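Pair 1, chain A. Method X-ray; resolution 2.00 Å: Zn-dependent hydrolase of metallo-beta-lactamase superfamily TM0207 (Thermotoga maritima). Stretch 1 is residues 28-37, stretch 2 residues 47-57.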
# COMPACT_ATOMS: atom_id res chain seq x y z
N GLU A 28 5.43 9.84 -12.76
CA GLU A 28 4.93 10.67 -13.86
C GLU A 28 4.89 12.16 -13.52
O GLU A 28 4.04 12.87 -14.04
CB GLU A 28 3.51 10.24 -14.28
CG GLU A 28 3.27 8.74 -14.40
CD GLU A 28 3.83 8.16 -15.68
OE1 GLU A 28 4.21 8.93 -16.59
OE2 GLU A 28 3.90 6.91 -15.76
N GLY A 29 5.80 12.64 -12.67
CA GLY A 29 5.73 14.02 -12.16
C GLY A 29 4.45 14.28 -11.35
O GLY A 29 3.98 15.41 -11.27
N LYS A 30 3.84 13.23 -10.78
CA LYS A 30 2.65 13.38 -9.96
C LYS A 30 2.90 12.69 -8.63
O LYS A 30 3.78 11.87 -8.52
CB LYS A 30 1.43 12.75 -10.62
CG LYS A 30 1.05 13.39 -11.97
CD LYS A 30 0.83 14.92 -11.86
CE LYS A 30 0.59 15.60 -13.24
NZ LYS A 30 1.41 16.84 -13.40
N THR A 31 2.08 13.03 -7.65
CA THR A 31 2.17 12.51 -6.31
C THR A 31 0.85 12.00 -5.85
O THR A 31 -0.16 12.69 -5.92
CB THR A 31 2.67 13.64 -5.36
OG1 THR A 31 4.01 13.96 -5.67
CG2 THR A 31 2.74 13.17 -3.92
N ILE A 32 0.86 10.77 -5.38
CA ILE A 32 -0.33 10.15 -4.78
C ILE A 32 -0.05 9.94 -3.30
O ILE A 32 1.03 9.47 -2.94
CB ILE A 32 -0.58 8.81 -5.44
CG1 ILE A 32 -0.88 9.00 -6.93
CG2 ILE A 32 -1.72 8.12 -4.79
CD1 ILE A 32 -0.48 7.85 -7.79
N VAL A 33 -0.99 10.32 -2.44
CA VAL A 33 -0.91 10.03 -1.02
C VAL A 33 -2.04 9.06 -0.62
O VAL A 33 -3.23 9.30 -0.90
CB VAL A 33 -0.90 11.31 -0.15
CG1 VAL A 33 -0.78 10.94 1.38
CG2 VAL A 33 0.24 12.22 -0.56
N THR A 34 -1.67 7.94 -0.03
CA THR A 34 -2.65 6.98 0.48
C THR A 34 -2.91 7.22 1.93
O THR A 34 -2.00 7.52 2.66
CB THR A 34 -2.16 5.57 0.36
OG1 THR A 34 -0.98 5.40 1.16
CG2 THR A 34 -1.72 5.32 -1.07
N ASP A 35 -4.17 7.06 2.35
CA ASP A 35 -4.55 6.96 3.74
C ASP A 35 -3.80 7.91 4.70
O ASP A 35 -3.12 7.44 5.63
CB ASP A 35 -4.33 5.53 4.21
CG ASP A 35 -5.32 4.52 3.62
OD1 ASP A 35 -6.11 4.86 2.72
OD2 ASP A 35 -5.38 3.34 4.01
N PRO A 36 -3.91 9.23 4.51
CA PRO A 36 -3.23 10.16 5.41
C PRO A 36 -3.91 10.18 6.78
O PRO A 36 -5.04 9.74 6.89
CB PRO A 36 -3.32 11.52 4.68
CG PRO A 36 -4.44 11.39 3.71
CD PRO A 36 -4.69 9.94 3.48
N PHE A 37 -3.23 10.68 7.80
CA PHE A 37 -3.76 10.70 9.19
C PHE A 37 -3.35 11.99 9.87
O PHE A 37 -2.61 12.77 9.28
CB PHE A 37 -3.17 9.54 9.99
CG PHE A 37 -1.64 9.53 9.99
CD1 PHE A 37 -0.91 10.47 10.72
CD2 PHE A 37 -0.94 8.61 9.20
CE1 PHE A 37 0.49 10.49 10.70
CE2 PHE A 37 0.46 8.60 9.18
CZ PHE A 37 1.18 9.55 9.93
N ASN A 47 4.21 16.11 5.37
CA ASN A 47 4.34 17.45 4.82
C ASN A 47 4.57 17.31 3.31
O ASN A 47 5.72 17.30 2.86
CB ASN A 47 5.51 18.17 5.50
CG ASN A 47 5.28 19.66 5.69
OD1 ASN A 47 4.35 20.24 5.12
ND2 ASN A 47 6.11 20.29 6.52
N VAL A 48 3.48 17.19 2.55
CA VAL A 48 3.59 16.82 1.12
C VAL A 48 2.47 17.40 0.23
O VAL A 48 1.34 17.54 0.70
CB VAL A 48 3.69 15.26 1.01
CG1 VAL A 48 2.96 14.69 -0.21
CG2 VAL A 48 5.18 14.83 1.03
N THR A 49 2.82 17.73 -1.03
CA THR A 49 1.90 18.28 -2.04
C THR A 49 1.35 17.22 -3.03
O THR A 49 2.06 16.70 -3.89
CB THR A 49 2.60 19.39 -2.86
OG1 THR A 49 2.74 20.58 -2.08
CG2 THR A 49 1.72 19.86 -4.02
N ALA A 50 0.06 16.94 -2.95
CA ALA A 50 -0.49 15.82 -3.66
C ALA A 50 -1.37 16.23 -4.84
O ALA A 50 -2.05 17.24 -4.78
CB ALA A 50 -1.28 14.99 -2.67
N ASP A 51 -1.39 15.38 -5.87
CA ASP A 51 -2.35 15.39 -6.98
C ASP A 51 -3.57 14.49 -6.71
O ASP A 51 -4.70 14.76 -7.14
CB ASP A 51 -1.64 14.88 -8.23
CG ASP A 51 -0.43 15.72 -8.57
OD1 ASP A 51 -0.64 16.89 -8.91
OD2 ASP A 51 0.76 15.33 -8.46
N VAL A 52 -3.30 13.39 -6.05
CA VAL A 52 -4.32 12.45 -5.66
C VAL A 52 -4.14 12.05 -4.20
O VAL A 52 -3.01 11.86 -3.69
CB VAL A 52 -4.31 11.18 -6.55
CG1 VAL A 52 -5.48 10.19 -6.15
CG2 VAL A 52 -4.36 11.58 -7.99
N VAL A 53 -5.29 11.91 -3.53
CA VAL A 53 -5.33 11.27 -2.24
C VAL A 53 -6.30 10.10 -2.34
O VAL A 53 -7.46 10.28 -2.74
CB VAL A 53 -5.78 12.24 -1.11
CG1 VAL A 53 -5.99 11.49 0.19
CG2 VAL A 53 -4.78 13.34 -0.91
N THR A 54 -5.85 8.90 -1.96
CA THR A 54 -6.81 7.79 -1.82
C THR A 54 -7.09 7.38 -0.36
O THR A 54 -6.23 7.51 0.50
CB THR A 54 -6.30 6.58 -2.55
OG1 THR A 54 -5.05 6.18 -1.97
CG2 THR A 54 -6.02 6.86 -4.07
N GLU A 55 -8.29 6.83 -0.11
CA GLU A 55 -8.70 6.40 1.21
C GLU A 55 -9.29 5.02 1.12
O GLU A 55 -10.35 4.85 0.54
CB GLU A 55 -9.81 7.32 1.77
CG GLU A 55 -9.51 8.81 1.84
CD GLU A 55 -8.66 9.25 3.02
OE1 GLU A 55 -8.19 8.39 3.84
OE2 GLU A 55 -8.48 10.48 3.11
N SER A 56 -8.66 4.07 1.77
CA SER A 56 -9.13 2.71 1.85
C SER A 56 -10.45 2.53 2.61
O SER A 56 -11.18 1.57 2.33
CB SER A 56 -8.03 1.83 2.44
OG SER A 56 -7.80 2.16 3.76
N HIS A 57 -10.76 3.42 3.56
CA HIS A 57 -12.02 3.38 4.27
C HIS A 57 -12.40 4.78 4.77
O HIS A 57 -11.56 5.66 4.83
CB HIS A 57 -11.96 2.40 5.43
CG HIS A 57 -10.83 2.62 6.35
ND1 HIS A 57 -9.55 2.17 6.08
CD2 HIS A 57 -10.75 3.30 7.53
CE1 HIS A 57 -8.74 2.56 7.05
NE2 HIS A 57 -9.44 3.23 7.94
O HOH W 1 -5.45 4.11 -0.01

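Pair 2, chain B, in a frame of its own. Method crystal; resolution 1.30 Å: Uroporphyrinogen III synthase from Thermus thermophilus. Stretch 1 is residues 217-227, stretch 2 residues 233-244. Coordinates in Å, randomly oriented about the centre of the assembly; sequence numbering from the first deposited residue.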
# COMPACT_ATOMS: atom_id res chain seq x y z
N LYS B 217 -11.00 1.96 18.38
CA LYS B 217 -11.40 2.76 17.19
C LYS B 217 -10.35 2.60 16.08
O LYS B 217 -9.18 2.91 16.30
CB LYS B 217 -11.58 4.19 17.64
CG LYS B 217 -12.82 4.32 18.56
CD LYS B 217 -12.88 5.70 19.13
CE LYS B 217 -14.16 5.86 19.99
NZ LYS B 217 -14.20 4.96 21.15
N ALA B 218 -10.80 2.21 14.88
CA ALA B 218 -9.89 2.09 13.77
C ALA B 218 -9.75 3.41 13.07
O ALA B 218 -10.79 4.08 12.76
CB ALA B 218 -10.39 1.03 12.83
N LEU B 219 -8.53 3.85 12.83
CA LEU B 219 -8.26 5.12 12.18
C LEU B 219 -7.57 4.81 10.88
O LEU B 219 -6.69 3.94 10.84
CB LEU B 219 -7.33 6.04 13.03
CG LEU B 219 -7.70 6.06 14.52
CD1 LEU B 219 -6.68 6.89 15.28
CD2 LEU B 219 -9.06 6.59 14.75
N ALA B 220 -7.96 5.53 9.81
CA ALA B 220 -7.35 5.24 8.49
C ALA B 220 -6.77 6.49 7.85
O ALA B 220 -7.50 7.50 7.85
CB ALA B 220 -8.42 4.64 7.52
N VAL B 221 -5.57 6.39 7.34
CA VAL B 221 -5.00 7.49 6.54
C VAL B 221 -5.23 7.05 5.11
O VAL B 221 -4.59 6.09 4.64
CB VAL B 221 -3.50 7.63 6.77
CG1 VAL B 221 -2.92 8.75 5.83
CG2 VAL B 221 -3.23 8.00 8.19
N GLY B 222 -6.18 7.72 4.44
CA GLY B 222 -6.45 7.47 3.03
C GLY B 222 -7.77 6.73 2.81
O GLY B 222 -8.15 5.80 3.61
N ARG B 223 -8.51 7.09 1.76
CA ARG B 223 -9.73 6.42 1.42
C ARG B 223 -9.50 4.94 1.04
O ARG B 223 -10.39 4.09 1.30
CB ARG B 223 -10.42 7.18 0.23
CG ARG B 223 -11.92 7.20 0.25
CD ARG B 223 -12.40 7.96 1.48
NE ARG B 223 -13.28 7.11 2.28
CZ ARG B 223 -13.95 7.52 3.33
NH1 ARG B 223 -14.72 6.69 4.00
NH2 ARG B 223 -13.87 8.80 3.70
N VAL B 224 -8.39 4.65 0.42
CA VAL B 224 -8.13 3.27 0.04
C VAL B 224 -7.89 2.39 1.29
O VAL B 224 -8.38 1.27 1.39
CB VAL B 224 -6.90 3.16 -0.93
CG1 VAL B 224 -6.64 1.72 -1.23
CG2 VAL B 224 -7.22 3.91 -2.28
N THR B 225 -7.20 2.94 2.29
CA THR B 225 -7.02 2.24 3.58
C THR B 225 -8.41 2.08 4.26
O THR B 225 -8.71 0.96 4.75
CB THR B 225 -6.15 3.09 4.46
OG1 THR B 225 -4.89 3.25 3.81
CG2 THR B 225 -5.85 2.32 5.83
N ALA B 226 -9.29 3.08 4.24
CA ALA B 226 -10.56 2.94 4.84
C ALA B 226 -11.37 1.89 4.12
O ALA B 226 -12.09 1.11 4.78
CB ALA B 226 -11.30 4.29 4.76
N ASP B 227 -11.30 1.82 2.79
CA ASP B 227 -12.05 0.83 2.06
C ASP B 227 -11.54 -0.55 2.35
O ASP B 227 -12.35 -1.49 2.37
CB ASP B 227 -12.08 1.15 0.54
CG ASP B 227 -13.02 2.33 0.19
OD1 ASP B 227 -12.86 2.93 -0.90
OD2 ASP B 227 -13.92 2.65 0.98
N GLY B 233 -15.34 -5.75 6.96
CA GLY B 233 -16.44 -5.60 7.90
C GLY B 233 -16.18 -4.64 9.04
O GLY B 233 -16.87 -4.68 10.06
N VAL B 234 -15.17 -3.77 8.93
CA VAL B 234 -14.88 -2.78 9.95
C VAL B 234 -15.09 -1.38 9.45
O VAL B 234 -14.65 -1.06 8.33
CB VAL B 234 -13.42 -2.93 10.42
CG1 VAL B 234 -13.07 -1.76 11.38
CG2 VAL B 234 -13.25 -4.30 11.10
N LYS B 235 -15.87 -0.57 10.14
CA LYS B 235 -16.03 0.80 9.72
C LYS B 235 -15.05 1.71 10.48
O LYS B 235 -15.10 1.77 11.72
CB LYS B 235 -17.48 1.26 10.05
CG LYS B 235 -17.77 2.69 9.62
CD LYS B 235 -19.13 3.11 10.14
CE LYS B 235 -19.39 4.57 9.97
NZ LYS B 235 -18.61 5.35 10.96
N PRO B 236 -14.15 2.42 9.81
CA PRO B 236 -13.21 3.29 10.53
C PRO B 236 -13.95 4.33 11.32
O PRO B 236 -14.99 4.88 10.84
CB PRO B 236 -12.41 3.98 9.46
CG PRO B 236 -12.68 3.21 8.21
CD PRO B 236 -13.96 2.46 8.36
N PHE B 237 -13.45 4.66 12.50
CA PHE B 237 -14.06 5.69 13.29
C PHE B 237 -13.68 7.02 12.64
O PHE B 237 -14.46 8.00 12.69
CB PHE B 237 -13.47 5.64 14.73
CG PHE B 237 -13.98 6.73 15.63
CD1 PHE B 237 -15.25 6.63 16.18
CD2 PHE B 237 -13.18 7.85 15.90
CE1 PHE B 237 -15.74 7.65 17.00
CE2 PHE B 237 -13.66 8.89 16.73
CZ PHE B 237 -14.95 8.76 17.27
N TYR B 238 -12.48 7.20 12.14
CA TYR B 238 -12.02 8.46 11.54
C TYR B 238 -11.12 8.15 10.35
O TYR B 238 -10.27 7.24 10.39
CB TYR B 238 -11.24 9.22 12.60
CG TYR B 238 -10.66 10.52 12.15
CD1 TYR B 238 -11.44 11.67 12.05
CD2 TYR B 238 -9.36 10.57 11.72
CE1 TYR B 238 -10.86 12.87 11.44
CE2 TYR B 238 -8.80 11.71 11.15
CZ TYR B 238 -9.57 12.83 11.01
OH TYR B 238 -8.90 13.87 10.37
N VAL B 239 -11.32 8.88 9.25
CA VAL B 239 -10.54 8.75 8.03
C VAL B 239 -9.87 10.09 7.70
O VAL B 239 -10.59 11.10 7.51
CB VAL B 239 -11.36 8.29 6.84
CG1 VAL B 239 -10.50 8.14 5.58
CG2 VAL B 239 -12.06 6.99 7.17
N ASP B 240 -8.56 10.10 7.61
CA ASP B 240 -7.82 11.34 7.27
C ASP B 240 -7.39 11.28 5.81
O ASP B 240 -6.87 10.29 5.33
CB ASP B 240 -6.61 11.46 8.10
CG ASP B 240 -6.02 12.82 8.02
OD1 ASP B 240 -6.46 13.72 8.78
OD2 ASP B 240 -5.13 12.97 7.20
N GLU B 241 -7.51 12.41 5.11
CA GLU B 241 -7.15 12.38 3.71
C GLU B 241 -6.02 13.31 3.37
O GLU B 241 -5.93 13.78 2.22
CB GLU B 241 -8.35 12.72 2.88
CG GLU B 241 -9.30 11.56 2.86
CD GLU B 241 -10.54 11.85 2.09
OE1 GLU B 241 -10.41 12.08 0.86
OE2 GLU B 241 -11.63 11.87 2.69
N THR B 242 -5.11 13.51 4.31
CA THR B 242 -3.98 14.40 4.09
C THR B 242 -2.64 13.73 4.09
O THR B 242 -1.64 14.35 3.71
CB THR B 242 -3.84 15.48 5.20
OG1 THR B 242 -3.29 14.88 6.39
CG2 THR B 242 -5.15 16.16 5.47
N GLU B 243 -2.56 12.49 4.56
CA GLU B 243 -1.24 11.87 4.62
C GLU B 243 -0.30 12.54 5.68
O GLU B 243 0.89 12.17 5.77
CB GLU B 243 -0.58 11.91 3.23
CG GLU B 243 -1.39 11.22 2.11
CD GLU B 243 -0.63 11.15 0.76
OE1 GLU B 243 -0.28 12.21 0.21
OE2 GLU B 243 -0.39 10.03 0.24
N ARG B 244 -0.79 13.50 6.50
CA ARG B 244 0.06 14.09 7.55
C ARG B 244 -0.32 13.41 8.88
O ARG B 244 -1.51 13.37 9.19
CB ARG B 244 -0.18 15.60 7.67
CG ARG B 244 0.18 16.36 6.38
CD ARG B 244 0.40 17.85 6.69
NE ARG B 244 -0.85 18.48 7.11
CZ ARG B 244 -1.88 18.69 6.30
NH1 ARG B 244 -2.97 19.24 6.77
NH2 ARG B 244 -1.79 18.36 5.02
O HOH W 2 -13.54 1.46 14.11

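Both pairs set two short parallel strands side by side. The strand axes approach to 4.7 Å in each, with N-to-C directions 20° apart in pair 1 and 15° apart in pair 2, and the backbones of 14 central residues superpose with an RMSD of 0.8 Å. Three parallel bridges correspond: Ile32(A)–Val52(A) with Leu219(B)–Tyr238(B), Val33(A)–Val53(A) with Ala220(B)–Val239(B), and Thr34(A)–Thr54(A) with Val221(B)–Asp240(B).

The hydrogen bonds follow this register. Val33(A) N donates to Val52(A) O (2.8 Å) and Thr54(A) N to Val33(A) O (2.9 Å); at the matched positions Ala220(B) N donates to Tyr238(B) O (2.9 Å) and Asp240(B) N to Ala220(B) O (2.8 Å). The next rung is also present in both pairs, Asp35(A) N to Thr54(A) O and Gly222(B) N to Asp240(B) O, both 2.8 Å.

Side chains diverge around this frame. At the central bridge, Val33(A) reaches the smaller Ala50(A), CG2 to CB 3.8 Å, and also Val48(A), CG2 to CG1 3.7 Å. In pair 2 the sizes are reversed: Ala220(B) lies beside Pro236(B), CB to CB 4.5 Å. Helix residue Ala226(B) adds to this face, its CB lying 3.7 Å from Val239(B) CG2 and 3.9 Å from Pro236(B) CG.

Near the strand starts, the matched lysines meet different partners. Asp51(A) reaches across to the facing backbone: its OD2 accepts from Thr31(A) N (2.8 Å), while its own N donates to Thr31(A) O (3.0 Å). Its counterpart Phe237(B) keeps the corresponding backbone bond, N to Ala218(B) O at 2.7 Å, but offers an aromatic face. Lys217(B) CD sits 3.7 Å from the centroid of the Phe237(B) ring and 7° off its normal, so the aliphatic chain makes the CH-pi contact; the ammonium NZ, 5.5 Å from that centroid, adds at most a weak attraction. Ala218(B) N instead bonds a water, at 2.9 Å from water 2, which donates to Lys235(B) O, also at 2.9 Å.

Beyond the bridges, Asp35(A) uses both carboxylate oxygens: OD1 accepts from Ser56(A) N (2.8 Å) and OD2 from Ser56(A) OG (2.7 Å). Its match, Gly222(B), has no side chain and occupies the N-cap position before a helix. The following residue, Arg223(B), spans the strands instead, with NH2 3.9 Å from Val239(B) CG1 over one guanidinium face and in a long salt bridge, also 3.9 Å, to Glu241(B) OE2. At the position of Arg223(B), Pro36(A) makes an apolar contact, CG to Val53(A) CG1 at 3.8 Å.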